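Local atomic coordinates of alpha,alpha-trehalose-phosphate synthase (UDP-forming) (Burkholderia xenovorans, PDB entry 5HXA), a protein that belongs to glycosyltransferase family 20 and probably adopts the GT-B architecture, with two Rossmann-like domains. Residues A[72-77]-A[119-124]; A[113-118]-A[178-183]; A[200-205]-A[227-232]; A[217-220]-A[225-228]. All coordinates share one frame; numbering follows the deposited sequence.

Contact 1 of 4, residues A[72-77]-A[119-124]; sequences ATVGLT and ATLAKQ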
loop_
_atom_site.group_PDB
_atom_site.type_symbol
_atom_site.label_atom_id
_atom_site.label_comp_id
_atom_site.label_asym_id
_atom_site.label_seq_id
_atom_site.Cartn_x
_atom_site.Cartn_y
_atom_site.Cartn_z
ATOM N N ALA A 72 28.175 18.227 -18.080
ATOM C CA ALA A 72 28.851 17.014 -18.528
ATOM C C ALA A 72 27.799 15.924 -18.672
ATOM O O ALA A 72 27.290 15.422 -17.666
ATOM C CB ALA A 72 29.943 16.598 -17.543
ATOM N N THR A 73 27.464 15.559 -19.913
ATOM C CA THR A 73 26.375 14.621 -20.163
ATOM C C THR A 73 26.837 13.458 -21.031
ATOM O O THR A 73 27.779 13.579 -21.820
ATOM C CB THR A 73 25.180 15.307 -20.831
ATOM O OG1 THR A 73 25.601 15.916 -22.056
ATOM C CG2 THR A 73 24.607 16.370 -19.916
ATOM N N VAL A 74 26.147 12.322 -20.878
ATOM C CA VAL A 74 26.420 11.111 -21.642
ATOM C C VAL A 74 25.108 10.532 -22.149
ATOM O O VAL A 74 24.039 10.734 -21.566
ATOM C CB VAL A 74 27.166 10.036 -20.820
ATOM C CG1 VAL A 74 28.557 10.492 -20.454
ATOM C CG2 VAL A 74 26.378 9.690 -19.584
ATOM N N GLY A 75 25.205 9.788 -23.250
ATOM C CA GLY A 75 24.080 9.013 -23.723
ATOM C C GLY A 75 24.061 7.609 -23.136
ATOM O O GLY A 75 25.008 7.152 -22.499
ATOM N N LEU A 76 22.948 6.921 -23.364
ATOM C CA LEU A 76 22.772 5.541 -22.945
ATOM C C LEU A 76 22.351 4.711 -24.146
ATOM O O LEU A 76 21.627 5.192 -25.020
ATOM C CB LEU A 76 21.708 5.413 -21.850
ATOM C CG LEU A 76 21.962 6.070 -20.495
ATOM C CD1 LEU A 76 20.733 5.913 -19.608
ATOM C CD2 LEU A 76 23.180 5.457 -19.830
ATOM N N THR A 77 22.802 3.459 -24.185
ATOM C CA THR A 77 22.291 2.550 -25.201
ATOM C C THR A 77 20.804 2.299 -24.970
ATOM O O THR A 77 20.262 2.574 -23.895
ATOM C CB THR A 77 23.044 1.218 -25.180
ATOM O OG1 THR A 77 22.785 0.549 -23.944
ATOM C CG2 THR A 77 24.547 1.439 -25.327
ATOM N N ALA A 119 26.750 2.300 -11.998
ATOM C CA ALA A 119 28.197 2.100 -11.928
ATOM C C ALA A 119 28.920 2.793 -13.077
ATOM O O ALA A 119 30.005 3.359 -12.887
ATOM C CB ALA A 119 28.514 0.604 -11.931
ATOM N N THR A 120 28.350 2.732 -14.282
ATOM C CA THR A 120 28.989 3.355 -15.433
ATOM C C THR A 120 29.052 4.865 -15.261
ATOM O O THR A 120 30.103 5.483 -15.469
ATOM C CB THR A 120 28.238 2.981 -16.714
ATOM O OG1 THR A 120 28.487 1.604 -17.020
ATOM C CG2 THR A 120 28.705 3.837 -17.880
ATOM N N LEU A 121 27.933 5.475 -14.866
ATOM C CA LEU A 121 27.915 6.916 -14.648
ATOM C C LEU A 121 28.891 7.316 -13.549
ATOM O O LEU A 121 29.604 8.316 -13.678
ATOM C CB LEU A 121 26.495 7.364 -14.297
ATOM C CG LEU A 121 25.433 7.146 -15.377
ATOM C CD1 LEU A 121 24.037 7.373 -14.814
ATOM C CD2 LEU A 121 25.685 8.066 -16.538
ATOM N N ALA A 122 28.940 6.543 -12.459
ATOM C CA ALA A 122 29.862 6.867 -11.375
ATOM C C ALA A 122 31.313 6.803 -11.846
ATOM O O ALA A 122 32.133 7.658 -11.482
ATOM C CB ALA A 122 29.629 5.929 -10.192
ATOM N N LYS A 123 31.642 5.810 -12.674
ATOM C CA LYS A 123 33.000 5.702 -13.196
ATOM C C LYS A 123 33.350 6.911 -14.052
ATOM O O LYS A 123 34.469 7.436 -13.972
ATOM C CB LYS A 123 33.151 4.403 -13.987
ATOM C CG LYS A 123 34.565 4.116 -14.493
ATOM C CD LYS A 123 34.619 2.776 -15.221
ATOM C CE LYS A 123 35.951 2.580 -15.945
ATOM N NZ LYS A 123 35.949 1.374 -16.829
ATOM N N GLN A 124 32.397 7.391 -14.851
ATOM C CA GLN A 124 32.669 8.539 -15.710
ATOM C C GLN A 124 32.696 9.840 -14.921
ATOM O O GLN A 124 33.503 10.724 -15.217
ATOM C CB GLN A 124 31.634 8.621 -16.826
ATOM C CG GLN A 124 31.828 7.577 -17.916
ATOM C CD GLN A 124 30.679 7.570 -18.899
ATOM O OE1 GLN A 124 29.514 7.491 -18.505
ATOM N NE2 GLN A 124 30.995 7.675 -20.184
#

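Contact 2 of 4, residues A[113-118]-A[178-183]; sequences GYQRVN and HEELVK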
loop_
_atom_site.group_PDB
_atom_site.type_symbol
_atom_site.label_atom_id
_atom_site.label_comp_id
_atom_site.label_asym_id
_atom_site.label_seq_id
_atom_site.Cartn_x
_atom_site.Cartn_y
_atom_site.Cartn_z
ATOM N N GLY A 113 20.663 -3.954 -15.032
ATOM C CA GLY A 113 20.993 -2.787 -15.839
ATOM C C GLY A 113 20.949 -1.497 -15.040
ATOM O O GLY A 113 21.775 -0.603 -15.237
ATOM N N TYR A 114 19.972 -1.380 -14.140
ATOM C CA TYR A 114 19.913 -0.249 -13.215
ATOM C C TYR A 114 21.218 -0.108 -12.434
ATOM O O TYR A 114 21.775 0.991 -12.322
ATOM C CB TYR A 114 18.719 -0.450 -12.281
ATOM C CG TYR A 114 18.508 0.574 -11.179
ATOM C CD1 TYR A 114 17.776 1.737 -11.410
ATOM C CD2 TYR A 114 18.984 0.345 -9.892
ATOM C CE1 TYR A 114 17.553 2.662 -10.388
ATOM C CE2 TYR A 114 18.758 1.263 -8.861
ATOM C CZ TYR A 114 18.042 2.418 -9.124
ATOM O OH TYR A 114 17.812 3.327 -8.118
ATOM N N GLN A 115 21.722 -1.221 -11.888
ATOM C CA GLN A 115 23.008 -1.188 -11.195
ATOM C C GLN A 115 24.148 -0.884 -12.162
ATOM O O GLN A 115 25.057 -0.108 -11.836
ATOM C CB GLN A 115 23.248 -2.517 -10.474
ATOM C CG GLN A 115 22.330 -2.754 -9.256
ATOM C CD GLN A 115 22.694 -1.863 -8.056
ATOM O OE1 GLN A 115 23.730 -1.191 -8.057
ATOM N NE2 GLN A 115 21.839 -1.860 -7.029
ATOM N N ARG A 116 24.111 -1.475 -13.362
ATOM C CA ARG A 116 25.182 -1.258 -14.330
ATOM C C ARG A 116 25.256 0.203 -14.759
ATOM O O ARG A 116 26.351 0.770 -14.872
ATOM C CB ARG A 116 24.986 -2.168 -15.548
ATOM C CG ARG A 116 26.128 -2.099 -16.557
ATOM C CD ARG A 116 25.865 -2.973 -17.794
ATOM N NE ARG A 116 24.619 -2.612 -18.471
ATOM C CZ ARG A 116 23.513 -3.353 -18.469
ATOM N NH1 ARG A 116 23.483 -4.521 -17.836
ATOM N NH2 ARG A 116 22.434 -2.929 -19.112
ATOM N N VAL A 117 24.106 0.833 -14.999
ATOM C CA VAL A 117 24.123 2.233 -15.415
ATOM C C VAL A 117 24.638 3.119 -14.286
ATOM O O VAL A 117 25.455 4.020 -14.511
ATOM C CB VAL A 117 22.727 2.664 -15.898
ATOM C CG1 VAL A 117 22.619 4.187 -15.964
ATOM C CG2 VAL A 117 22.435 2.047 -17.258
ATOM N N ASN A 118 24.185 2.871 -13.055
ATOM C CA ASN A 118 24.696 3.625 -11.913
ATOM C C ASN A 118 26.214 3.509 -11.807
ATOM O O ASN A 118 26.904 4.509 -11.577
ATOM C CB ASN A 118 24.029 3.142 -10.623
ATOM C CG ASN A 118 22.775 3.937 -10.271
ATOM O OD1 ASN A 118 22.854 4.930 -9.554
ATOM N ND2 ASN A 118 21.616 3.498 -10.764
ATOM N N HIS A 178 15.151 -4.744 -2.061
ATOM C CA HIS A 178 15.065 -3.551 -1.216
ATOM C C HIS A 178 16.193 -3.484 -0.191
ATOM O O HIS A 178 16.677 -2.392 0.125
ATOM C CB HIS A 178 13.709 -3.489 -0.507
ATOM C CG HIS A 178 13.486 -4.600 0.471
ATOM N ND1 HIS A 178 13.017 -5.840 0.093
ATOM C CD2 HIS A 178 13.663 -4.656 1.813
ATOM C CE1 HIS A 178 12.926 -6.617 1.159
ATOM N NE2 HIS A 178 13.313 -5.922 2.214
ATOM N N GLU A 179 16.632 -4.629 0.347
ATOM C CA GLU A 179 17.681 -4.567 1.369
ATOM C C GLU A 179 18.996 -4.041 0.800
ATOM O O GLU A 179 19.687 -3.236 1.443
ATOM C CB GLU A 179 17.875 -5.939 2.010
ATOM C CG GLU A 179 16.602 -6.460 2.622
ATOM C CD GLU A 179 16.849 -7.388 3.783
ATOM O OE1 GLU A 179 16.220 -7.187 4.847
ATOM O OE2 GLU A 179 17.681 -8.308 3.633
ATOM N N GLU A 180 19.359 -4.481 -0.405
ATOM C CA GLU A 180 20.586 -4.001 -1.032
ATOM C C GLU A 180 20.501 -2.506 -1.332
ATOM O O GLU A 180 21.500 -1.776 -1.222
ATOM C CB GLU A 180 20.834 -4.813 -2.311
ATOM C CG GLU A 180 22.049 -4.412 -3.107
ATOM C CD GLU A 180 22.362 -5.407 -4.217
ATOM O OE1 GLU A 180 21.442 -5.757 -4.996
ATOM O OE2 GLU A 180 23.529 -5.848 -4.292
ATOM N N LEU A 181 19.308 -2.029 -1.690
ATOM C CA LEU A 181 19.122 -0.618 -2.012
ATOM C C LEU A 181 19.289 0.263 -0.780
ATOM O O LEU A 181 19.945 1.304 -0.841
ATOM C CB LEU A 181 17.744 -0.407 -2.639
ATOM C CG LEU A 181 17.574 -0.949 -4.073
ATOM C CD1 LEU A 181 16.102 -0.911 -4.497
ATOM C CD2 LEU A 181 18.456 -0.196 -5.078
ATOM N N VAL A 182 18.682 -0.120 0.349
ATOM C CA VAL A 182 18.831 0.701 1.553
ATOM C C VAL A 182 20.280 0.707 2.016
ATOM O O VAL A 182 20.819 1.753 2.399
ATOM C CB VAL A 182 17.887 0.221 2.669
ATOM C CG1 VAL A 182 18.198 0.970 3.971
ATOM C CG2 VAL A 182 16.417 0.437 2.241
ATOM N N LYS A 183 20.934 -0.461 2.000
ATOM C CA LYS A 183 22.352 -0.509 2.340
ATOM C C LYS A 183 23.152 0.458 1.475
ATOM O O LYS A 183 23.948 1.255 1.983
ATOM C CB LYS A 183 22.887 -1.935 2.179
ATOM C CG LYS A 183 24.420 -2.002 2.386
ATOM C CD LYS A 183 24.926 -3.447 2.407
ATOM C CE LYS A 183 26.443 -3.501 2.597
ATOM N NZ LYS A 183 26.904 -4.900 2.855
#

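Contact 3 of 4, residues A[200-205]-A[227-232]; sequences QSFVDF and LKVGAY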
loop_
_atom_site.group_PDB
_atom_site.type_symbol
_atom_site.label_atom_id
_atom_site.label_comp_id
_atom_site.label_asym_id
_atom_site.label_seq_id
_atom_site.Cartn_x
_atom_site.Cartn_y
_atom_site.Cartn_z
ATOM N N GLN A 200 11.050 9.278 8.566
ATOM C CA GLN A 200 10.768 8.254 9.566
ATOM C C GLN A 200 10.606 6.882 8.922
ATOM O O GLN A 200 11.032 5.877 9.500
ATOM C CB GLN A 200 9.527 8.625 10.378
ATOM C CG GLN A 200 9.316 7.746 11.620
ATOM C CD GLN A 200 10.490 7.798 12.587
ATOM O OE1 GLN A 200 10.925 8.875 12.996
ATOM N NE2 GLN A 200 11.017 6.627 12.949
ATOM N N SER A 201 10.017 6.823 7.723
ATOM C CA SER A 201 9.901 5.567 6.991
ATOM C C SER A 201 11.269 4.934 6.750
ATOM O O SER A 201 11.448 3.721 6.925
ATOM C CB SER A 201 9.195 5.834 5.663
ATOM O OG SER A 201 9.320 4.735 4.799
ATOM N N PHE A 202 12.238 5.742 6.317
ATOM C CA PHE A 202 13.589 5.244 6.058
ATOM C C PHE A 202 14.242 4.770 7.348
ATOM O O PHE A 202 14.801 3.672 7.412
ATOM C CB PHE A 202 14.413 6.357 5.409
ATOM C CG PHE A 202 15.838 5.982 5.094
ATOM C CD1 PHE A 202 16.144 5.245 3.956
ATOM C CD2 PHE A 202 16.874 6.403 5.913
ATOM C CE1 PHE A 202 17.469 4.921 3.654
ATOM C CE2 PHE A 202 18.193 6.084 5.615
ATOM C CZ PHE A 202 18.492 5.343 4.488
ATOM N N VAL A 203 14.174 5.594 8.391
ATOM C CA VAL A 203 14.795 5.233 9.659
ATOM C C VAL A 203 14.101 4.018 10.273
ATOM O O VAL A 203 14.755 3.150 10.871
ATOM C CB VAL A 203 14.782 6.446 10.605
ATOM C CG1 VAL A 203 15.227 6.040 12.000
ATOM C CG2 VAL A 203 15.681 7.563 10.041
ATOM N N ASP A 204 12.773 3.924 10.122
ATOM C CA ASP A 204 12.060 2.739 10.610
ATOM C C ASP A 204 12.596 1.462 9.974
ATOM O O ASP A 204 12.736 0.430 10.649
ATOM C CB ASP A 204 10.563 2.851 10.323
ATOM C CG ASP A 204 9.816 3.692 11.353
ATOM O OD1 ASP A 204 10.399 4.039 12.402
ATOM O OD2 ASP A 204 8.628 3.993 11.108
ATOM N N PHE A 205 12.861 1.486 8.669
ATOM C CA PHE A 205 13.363 0.274 8.033
ATOM C C PHE A 205 14.680 -0.137 8.666
ATOM O O PHE A 205 14.893 -1.311 9.009
ATOM C CB PHE A 205 13.545 0.468 6.524
ATOM C CG PHE A 205 14.122 -0.749 5.855
ATOM C CD1 PHE A 205 13.291 -1.777 5.422
ATOM C CD2 PHE A 205 15.505 -0.911 5.742
ATOM C CE1 PHE A 205 13.824 -2.933 4.847
ATOM C CE2 PHE A 205 16.040 -2.049 5.168
ATOM C CZ PHE A 205 15.201 -3.062 4.716
ATOM N N LEU A 227 25.683 8.845 8.929
ATOM C CA LEU A 227 25.131 9.747 7.924
ATOM C C LEU A 227 24.064 10.599 8.592
ATOM O O LEU A 227 23.498 10.219 9.623
ATOM C CB LEU A 227 24.534 8.987 6.726
ATOM C CG LEU A 227 23.393 7.996 6.977
ATOM C CD1 LEU A 227 22.493 7.881 5.751
ATOM C CD2 LEU A 227 23.909 6.596 7.363
ATOM N N LYS A 228 23.789 11.756 7.991
ATOM C CA LYS A 228 22.704 12.623 8.441
ATOM C C LYS A 228 21.486 12.383 7.561
ATOM O O LYS A 228 21.606 12.328 6.333
ATOM C CB LYS A 228 23.106 14.102 8.397
ATOM C CG LYS A 228 22.038 15.032 8.995
ATOM C CD LYS A 228 22.568 16.433 9.184
ATOM C CE LYS A 228 21.510 17.363 9.766
ATOM N NZ LYS A 228 21.088 16.944 11.123
ATOM N N VAL A 229 20.322 12.224 8.185
ATOM C CA VAL A 229 19.079 11.967 7.466
ATOM C C VAL A 229 18.073 13.029 7.889
ATOM O O VAL A 229 17.831 13.213 9.086
ATOM C CB VAL A 229 18.537 10.548 7.747
ATOM C CG1 VAL A 229 17.337 10.235 6.858
ATOM C CG2 VAL A 229 19.637 9.497 7.521
ATOM N N GLY A 230 17.499 13.745 6.915
ATOM C CA GLY A 230 16.598 14.830 7.258
ATOM C C GLY A 230 15.473 15.013 6.259
ATOM O O GLY A 230 15.474 14.441 5.167
ATOM N N ALA A 231 14.496 15.823 6.664
ATOM C CA ALA A 231 13.436 16.294 5.782
ATOM C C ALA A 231 13.772 17.704 5.315
ATOM O O ALA A 231 14.037 18.586 6.136
ATOM C CB ALA A 231 12.077 16.294 6.493
ATOM N N TYR A 232 13.752 17.922 4.005
ATOM C CA TYR A 232 13.977 19.251 3.436
ATOM C C TYR A 232 12.898 19.475 2.388
ATOM O O TYR A 232 13.115 19.216 1.197
ATOM C CB TYR A 232 15.367 19.385 2.814
ATOM C CG TYR A 232 16.535 18.893 3.650
ATOM C CD1 TYR A 232 16.808 17.532 3.777
ATOM C CD2 TYR A 232 17.402 19.796 4.271
ATOM C CE1 TYR A 232 17.894 17.078 4.531
ATOM C CE2 TYR A 232 18.499 19.353 5.012
ATOM C CZ TYR A 232 18.740 17.992 5.135
ATOM O OH TYR A 232 19.827 17.554 5.866
#

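Contact 4 of 4, residues A[217-220]-A[225-228]; sequences DGMV and RFLK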
loop_
_atom_site.group_PDB
_atom_site.type_symbol
_atom_site.label_atom_id
_atom_site.label_comp_id
_atom_site.label_asym_id
_atom_site.label_seq_id
_atom_site.Cartn_x
_atom_site.Cartn_y
_atom_site.Cartn_z
ATOM N N ASP A 217 20.894 14.682 16.652
ATOM C CA ASP A 217 20.905 15.713 15.606
ATOM C C ASP A 217 20.667 15.134 14.205
ATOM O O ASP A 217 21.302 15.540 13.228
ATOM C CB ASP A 217 22.226 16.498 15.665
ATOM C CG ASP A 217 22.198 17.790 14.840
ATOM O OD1 ASP A 217 21.117 18.406 14.694
ATOM O OD2 ASP A 217 23.272 18.188 14.335
ATOM N N GLY A 218 19.748 14.169 14.102
ATOM C CA GLY A 218 19.423 13.550 12.827
ATOM C C GLY A 218 20.429 12.541 12.302
ATOM O O GLY A 218 20.274 12.052 11.173
ATOM N N MET A 219 21.438 12.196 13.085
ATOM C CA MET A 219 22.457 11.261 12.638
ATOM C C MET A 219 21.958 9.826 12.763
ATOM O O MET A 219 21.145 9.505 13.635
ATOM C CB MET A 219 23.740 11.450 13.453
ATOM C CG MET A 219 24.379 12.831 13.295
ATOM S SD MET A 219 24.893 13.217 11.609
ATOM C CE MET A 219 26.284 12.110 11.397
ATOM N N VAL A 220 22.452 8.965 11.868
ATOM C CA VAL A 220 22.118 7.547 11.827
ATOM C C VAL A 220 23.416 6.764 11.684
ATOM O O VAL A 220 24.301 7.158 10.917
ATOM C CB VAL A 220 21.171 7.222 10.653
ATOM C CG1 VAL A 220 21.038 5.703 10.471
ATOM C CG2 VAL A 220 19.821 7.875 10.866
ATOM N N ARG A 225 28.578 2.891 8.851
ATOM C CA ARG A 225 28.763 4.284 8.449
ATOM C C ARG A 225 27.828 5.175 9.256
ATOM O O ARG A 225 26.746 4.750 9.672
ATOM C CB ARG A 225 28.480 4.497 6.938
ATOM C CG ARG A 225 29.402 3.754 5.968
ATOM C CD ARG A 225 29.105 4.140 4.498
ATOM N NE ARG A 225 29.198 5.594 4.299
ATOM C CZ ARG A 225 30.283 6.240 3.871
ATOM N NH1 ARG A 225 31.390 5.576 3.561
ATOM N NH2 ARG A 225 30.261 7.567 3.751
ATOM N N PHE A 226 28.251 6.420 9.468
ATOM C CA PHE A 226 27.371 7.461 9.981
ATOM C C PHE A 226 26.910 8.342 8.824
ATOM O O PHE A 226 27.645 8.559 7.858
ATOM C CB PHE A 226 28.070 8.318 11.046
ATOM C CG PHE A 226 27.970 7.757 12.453
ATOM C CD1 PHE A 226 28.802 6.726 12.862
ATOM C CD2 PHE A 226 27.036 8.256 13.354
ATOM C CE1 PHE A 226 28.715 6.193 14.156
ATOM C CE2 PHE A 226 26.938 7.728 14.650
ATOM C CZ PHE A 226 27.784 6.703 15.053
ATOM N N LEU A 227 25.683 8.845 8.929
ATOM C CA LEU A 227 25.131 9.747 7.924
ATOM C C LEU A 227 24.064 10.599 8.592
ATOM O O LEU A 227 23.498 10.219 9.623
ATOM C CB LEU A 227 24.534 8.987 6.726
ATOM C CG LEU A 227 23.393 7.996 6.977
ATOM C CD1 LEU A 227 22.493 7.881 5.751
ATOM C CD2 LEU A 227 23.909 6.596 7.363
ATOM N N LYS A 228 23.789 11.756 7.991
ATOM C CA LYS A 228 22.704 12.623 8.441
ATOM C C LYS A 228 21.486 12.383 7.561
ATOM O O LYS A 228 21.606 12.328 6.333
ATOM C CB LYS A 228 23.106 14.102 8.397
ATOM C CG LYS A 228 22.038 15.032 8.995
ATOM C CD LYS A 228 22.568 16.433 9.184
ATOM C CE LYS A 228 21.510 17.363 9.766
ATOM N NZ LYS A 228 21.088 16.944 11.123
#

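Contact 1 of 4, residues A[72-77]-A[119-124]
Strand 69-76 of the ten-stranded mixed sheet packs on helix 108-126 through Val74, whose two methyls meet Leu121 and Gln124. CG2 of Val74 turns to CD2 of Leu121 at 3.5 Å, a methyl-to-methyl touch in which the two side chains run across each other at a slant; the same Val74 CG2 also borders the amide oxygen, Gln124 OE1, at 4.0 Å. On Leu121, CG stands anti to the carbonyl carbon (chi1 -63°) and carries the CD2 branch forward into its touch. The principle illustrated is that of Rossmann-like alpha/beta domains, where helices cover a sheet by fitting branched apolar side chains onto those of its strands; Phe48 from strand 46-48 and Phe145 from helix 145-151 also touch Leu121. The other methyl of Val74, CG1, meets the Gln124 amide alone. Gln124 approaches from the opposite direction on a chain extended beyond CG, and Val74 CG1 lies 3.7 Å from Gln124 OE1 and equally 3.7 Å from Gln124 NE2, with Gln124 CD at 3.9 Å. The methyl therefore abuts the whole amide group and not one polar atom. Gln124 NE2 also makes a weak hydrogen bond to Ser59 O, and Pro61 touches both Val74 and Gln124.

Contact 2 of 4, residues A[113-118]-A[178-183]
Tyr114 of helix 108-126 meets Leu181, and its side chain can be followed outward from CB, which is directed at helix 178-185. There CG stands anti to the backbone N (chi1 177°), carrying the ring on until CE2 touches the leucine. Over the centre of one ring face, 3.9 Å above the plane, sits Asn118 ND2. That nitrogen also donates to Tyr114 O, at 3.0 Å and nearly straight, and to His141 O; at Tyr114 O it arrives from the face opposite to the one used by the helical Asn118 N. Further out, Tyr114 CE2 meets Leu181 CD2 at 4.1 Å, and at the tip OH is hydrogen-bonded to Tyr140 O. The two helices of this GT-B domain run nearly parallel, at 17°, with axes 13.5 Å apart at their closest, and the space between the axes is spanned by side chains from both. Gln115, bent at chi2 (-72°), brings NE2 to 4.2 Å from the same Leu181 CD2. Between the amide and the carboxylate of Glu180 no direct bond forms: Gln115 NE2 is 4.4 Å from Glu180 OE1, and the hydroxyl of Tyr111, hydrogen-bonded to both, bridges them.

Contact 3 of 4, residues A[200-205]-A[227-232]
The backbone N of Val229 makes a probable hydrogen bond to Gly218 O across the sheet, and the side chain of the same valine packs on Phe202 and Val203 of helix 196-208. Its two methyls lie beside CD2 and CE2 of Phe202, approaching the ring obliquely: Val229 CG1 is 4.0 Å from Phe202 CD2, and Val229 CG2 is 4.2 Å from Phe202 CE2. The two side chains cross at about a right angle. Phe202 gets there because CG is anti to the backbone N (chi1 180°), which carries the ring on to Val229. Val203 adds a looser touch, its CG2 standing 4.5 Å from Val229 CG1. Helix 196-208 belongs to the connection between strands 190-193 and 225-231, which are parallel neighbours in the sheet, and it packs back on both, since Phe202 also touches Ile191 and meets the ring of Phe193. Phe166 makes an edge-to-face contact with the Phe202 ring as well. Asp204, by contrast, engages in ionic chemistry: its OD2 forms a salt bridge with Arg208 of the second subunit. Between the two segments no hydrogen bond forms, so their join rests on shape and apolar contact, while the carboxylate of Asp204 is used at the subunit interface.

Contact 4 of 4, residues A[217-220]-A[225-228]
Val220 and Leu227 form an antiparallel hydrogen-bonded pair, with Val220 N donating to Leu227 O at 2.8 Å and Leu227 N returning the bond to Val220 O at 3.0 Å. They lie in the beta hairpin of strands 219-222 and 225-231, near one end of the mixed sheet of this GT-B protein; the next pair, Met219 with Lys228, is non-hydrogen-bonded. Val220 O does further duty, since Phe226 CA approaches it at 3.2 Å in a CA-H...O contact. On the sheet face of Val220 and Leu227, the CG1 methyl of Val220 stands 4.3 Å from Leu227 CD2. Leu227 holds CG between its backbone N and carbonyl carbon (chi1 59°), a conformation that lays CD2 near the Val220 carbonyl oxygen. The other face carries Met219 and Lys228, whose side chains cross at about a right angle, Met219 SD resting 3.8 Å from Lys228 CB. Bends at chi2 and chi3 fold the methionine so that Met219 CE arrives 4.2 Å from Phe226 CB; the Phe226 ring itself stacks with that of His221. Lys228 extends past the carbonyl of Gly218, where a positive phi (76°) suits glycine, to Asp217. The Lys228 chain turns at chi4 (63°), placing NZ 2.5 Å from Asp217 O and, in a long salt bridge, 3.9 Å from Asp217 OD1.

Overall arrangement
Contacts 1, 3 and 4 reach the same ten-stranded mixed sheet, but near its two ends: contact 1 lies on strand 69-76, contacts 3 and 4 on strand 225-231, with the centres of contacts 1 and 3 about 28 Å apart. Contact 2 bridges this span. It shares helix 108-126 with contact 1, the two crossing along the chain and touching at Leu76 and Val117, and its other helix, 178-185, packs through His178 and Val182 on Phe205 and through Val182 on Phe202 of contact 3. Contacts 3 and 4 follow later in sequence, share Leu227 and Lys228, and have centres about 9 Å apart. Packing through helices 108-126, 178-185 and 196-208 links the two ends of the sheet.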